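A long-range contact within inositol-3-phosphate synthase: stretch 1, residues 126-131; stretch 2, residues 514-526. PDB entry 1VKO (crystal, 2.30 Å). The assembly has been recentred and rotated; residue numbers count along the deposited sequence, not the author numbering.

Stretch 1 126-131: VHLGYD
Stretch 2 (514-526) GFPSDTDMQIEFF

Residues 126-131, part of a β-strand that begins earlier, pack against a mostly irregular segment, 514-526, through side chains and bridging water, with no clear direct hydrogen bond. The backbones come closest at Gly 129 and Thr 519 (CA to CA 5.5 Å). Gly 129 (phi/psi 140/-161) must be glycine: a CB would jam against the preceding carbonyl O. Its CA sits 3.4 Å from Thr 519 OG1. Thr 519 (t) lies in a type I turn, Asp 518 to Met 521, closed by Met 521 N to Asp 518 O at 3.0 Å. Thr 519 CG2 reaches His 127 O at 3.2 Å; OG1 lies over one imidazole face, 3.4 Å from His 127 (t) CE1. Gln 522 (m, t) OE1 approaches that ring's edge, 3.5 Å from His 127 CE1. CA-to-CB bonds of these three and Tyr 130 point toward the other stretch; those of Leu 128 and Phe 525 point sideways, their ends nearer.

Buried, apolar Leu 128 (m) CD1 and Phe 515 (p) CE1 pack at 3.8 Å, needing no polar partners. Phe 525 (m) sets its slightly positive edge against the electron-rich face of Tyr 130 (t): centroids 5.2 Å apart, planes at 84°, Phe 525 CZ 3.8 Å from Tyr 130 CG. One water accepts from Tyr 130 N (3.2 Å) and Gln 522 NE2 (3.1 Å) and donates to Glu 524 OE2 (3.1 Å).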

# COMPACT_ATOMS: atom_id res chain seq x y z
N VAL A 126 -32.74 -2.87 1.41
CA VAL A 126 -33.03 -3.85 2.44
C VAL A 126 -33.60 -5.10 1.77
O VAL A 126 -34.32 -5.00 0.79
CB VAL A 126 -34.02 -3.25 3.48
CG1 VAL A 126 -34.15 -4.12 4.69
CG2 VAL A 126 -33.57 -1.84 3.89
N HIS A 127 -33.27 -6.26 2.30
CA HIS A 127 -33.69 -7.52 1.73
C HIS A 127 -34.95 -8.01 2.46
O HIS A 127 -34.87 -8.38 3.64
CB HIS A 127 -32.54 -8.51 1.87
CG HIS A 127 -32.68 -9.74 1.04
ND1 HIS A 127 -32.08 -10.93 1.38
CD2 HIS A 127 -33.37 -9.98 -0.10
CE1 HIS A 127 -32.38 -11.85 0.48
NE2 HIS A 127 -33.16 -11.30 -0.42
N LEU A 128 -36.10 -7.98 1.76
CA LEU A 128 -37.37 -8.56 2.26
C LEU A 128 -37.56 -10.04 1.92
O LEU A 128 -38.41 -10.71 2.54
CB LEU A 128 -38.57 -7.80 1.72
CG LEU A 128 -38.77 -6.29 1.82
CD1 LEU A 128 -38.05 -5.67 3.02
CD2 LEU A 128 -38.27 -5.69 0.54
N GLY A 129 -36.81 -10.54 0.93
CA GLY A 129 -36.93 -11.92 0.48
C GLY A 129 -36.85 -12.13 -1.03
O GLY A 129 -36.36 -11.27 -1.76
N TYR A 130 -37.34 -13.30 -1.47
CA TYR A 130 -37.35 -13.76 -2.86
C TYR A 130 -38.77 -13.93 -3.43
O TYR A 130 -39.66 -14.50 -2.78
CB TYR A 130 -36.63 -15.10 -2.93
CG TYR A 130 -36.48 -15.63 -4.34
CD1 TYR A 130 -35.40 -15.25 -5.13
CD2 TYR A 130 -37.39 -16.53 -4.87
CE1 TYR A 130 -35.25 -15.72 -6.41
CE2 TYR A 130 -37.25 -17.01 -6.16
CZ TYR A 130 -36.17 -16.60 -6.92
OH TYR A 130 -36.00 -17.07 -8.21
N ASP A 131 -38.96 -13.42 -4.65
CA ASP A 131 -40.23 -13.47 -5.40
C ASP A 131 -40.17 -14.45 -6.57
O ASP A 131 -39.47 -14.22 -7.55
CB ASP A 131 -40.54 -12.09 -5.96
CG ASP A 131 -41.80 -12.06 -6.82
OD1 ASP A 131 -42.80 -12.76 -6.50
OD2 ASP A 131 -41.90 -11.34 -7.83
N GLY A 514 -44.36 -3.97 9.29
CA GLY A 514 -45.22 -5.16 9.32
C GLY A 514 -44.64 -6.41 8.66
O GLY A 514 -45.25 -7.48 8.67
N PHE A 515 -43.44 -6.29 8.10
CA PHE A 515 -42.89 -7.41 7.33
C PHE A 515 -41.43 -7.79 7.65
O PHE A 515 -40.57 -7.69 6.77
CB PHE A 515 -43.10 -7.21 5.82
CG PHE A 515 -42.78 -5.82 5.32
CD1 PHE A 515 -41.47 -5.43 5.10
CD2 PHE A 515 -43.81 -4.93 4.99
CE1 PHE A 515 -41.16 -4.17 4.61
CE2 PHE A 515 -43.51 -3.65 4.51
CZ PHE A 515 -42.18 -3.28 4.30
N PRO A 516 -41.16 -8.22 8.88
CA PRO A 516 -39.84 -8.74 9.22
C PRO A 516 -39.82 -10.17 8.78
O PRO A 516 -40.88 -10.69 8.56
CB PRO A 516 -39.80 -8.67 10.77
CG PRO A 516 -41.30 -8.61 11.22
CD PRO A 516 -42.08 -8.22 10.03
N SER A 517 -38.64 -10.79 8.68
CA SER A 517 -38.50 -12.19 8.22
C SER A 517 -37.21 -12.91 8.66
O SER A 517 -36.35 -12.35 9.36
CB SER A 517 -38.58 -12.24 6.71
OG SER A 517 -37.39 -11.75 6.14
N ASP A 518 -37.08 -14.16 8.22
CA ASP A 518 -35.85 -14.91 8.38
C ASP A 518 -35.09 -15.01 7.07
O ASP A 518 -34.53 -16.06 6.73
CB ASP A 518 -36.17 -16.30 8.87
CG ASP A 518 -36.66 -16.30 10.29
OD1 ASP A 518 -36.02 -15.65 11.14
OD2 ASP A 518 -37.68 -16.93 10.64
N THR A 519 -35.07 -13.91 6.33
CA THR A 519 -34.51 -13.93 4.99
C THR A 519 -32.99 -13.95 4.97
O THR A 519 -32.40 -13.91 3.89
CB THR A 519 -35.09 -12.77 4.12
OG1 THR A 519 -34.62 -12.88 2.79
CG2 THR A 519 -34.58 -11.40 4.58
N ASP A 520 -32.36 -13.98 6.15
CA ASP A 520 -30.90 -14.24 6.26
C ASP A 520 -30.62 -15.73 6.13
O ASP A 520 -29.48 -16.15 6.02
CB ASP A 520 -30.26 -13.64 7.53
CG ASP A 520 -30.82 -14.23 8.84
OD1 ASP A 520 -31.97 -14.65 8.89
OD2 ASP A 520 -30.18 -14.30 9.91
N MET A 521 -31.68 -16.53 6.11
CA MET A 521 -31.57 -17.96 5.89
C MET A 521 -32.71 -18.38 5.01
O MET A 521 -33.74 -18.82 5.52
CB MET A 521 -31.63 -18.75 7.19
CG MET A 521 -31.47 -20.24 6.95
SD MET A 521 -31.97 -21.29 8.32
CE MET A 521 -33.75 -21.01 8.24
N GLN A 522 -32.53 -18.27 3.71
CA GLN A 522 -33.58 -18.58 2.76
C GLN A 522 -33.58 -20.06 2.47
O GLN A 522 -33.09 -20.50 1.45
CB GLN A 522 -33.40 -17.77 1.49
CG GLN A 522 -33.07 -16.36 1.80
CD GLN A 522 -33.11 -15.51 0.59
OE1 GLN A 522 -32.07 -15.25 -0.02
NE2 GLN A 522 -34.30 -15.11 0.20
N ILE A 523 -34.14 -20.82 3.40
CA ILE A 523 -34.12 -22.27 3.35
C ILE A 523 -35.01 -22.82 2.19
O ILE A 523 -34.88 -24.00 1.81
CB ILE A 523 -34.44 -22.82 4.80
CG1 ILE A 523 -34.08 -24.30 4.95
CG2 ILE A 523 -35.88 -22.45 5.25
CD1 ILE A 523 -34.27 -24.90 6.35
N GLU A 524 -35.85 -21.96 1.59
CA GLU A 524 -36.70 -22.37 0.46
C GLU A 524 -35.87 -22.89 -0.68
O GLU A 524 -36.42 -23.59 -1.55
CB GLU A 524 -37.45 -21.21 -0.22
CG GLU A 524 -38.15 -20.21 0.63
CD GLU A 524 -37.25 -19.08 0.99
OE1 GLU A 524 -36.39 -19.33 1.85
OE2 GLU A 524 -37.41 -17.98 0.43
N PHE A 525 -34.59 -22.50 -0.72
CA PHE A 525 -33.76 -22.79 -1.89
C PHE A 525 -33.15 -24.19 -1.89
O PHE A 525 -32.63 -24.65 -2.90
CB PHE A 525 -32.62 -21.78 -2.00
CG PHE A 525 -33.07 -20.38 -2.19
CD1 PHE A 525 -34.34 -20.09 -2.69
CD2 PHE A 525 -32.21 -19.34 -1.90
CE1 PHE A 525 -34.74 -18.78 -2.90
CE2 PHE A 525 -32.60 -18.03 -2.10
CZ PHE A 525 -33.88 -17.75 -2.59
N PHE A 526 -33.17 -24.84 -0.75
CA PHE A 526 -32.59 -26.17 -0.64
C PHE A 526 -33.54 -27.11 0.06
O PHE A 526 -33.17 -28.22 0.42
CB PHE A 526 -31.19 -26.16 0.01
CG PHE A 526 -31.08 -25.36 1.32
CD1 PHE A 526 -30.81 -24.00 1.30
CD2 PHE A 526 -31.20 -25.99 2.54
CE1 PHE A 526 -30.68 -23.28 2.48
CE2 PHE A 526 -31.06 -25.28 3.72
CZ PHE A 526 -30.80 -23.93 3.69
O HOH W 1 -38.32 -13.87 3.52
O HOH W 2 -37.17 -15.05 1.25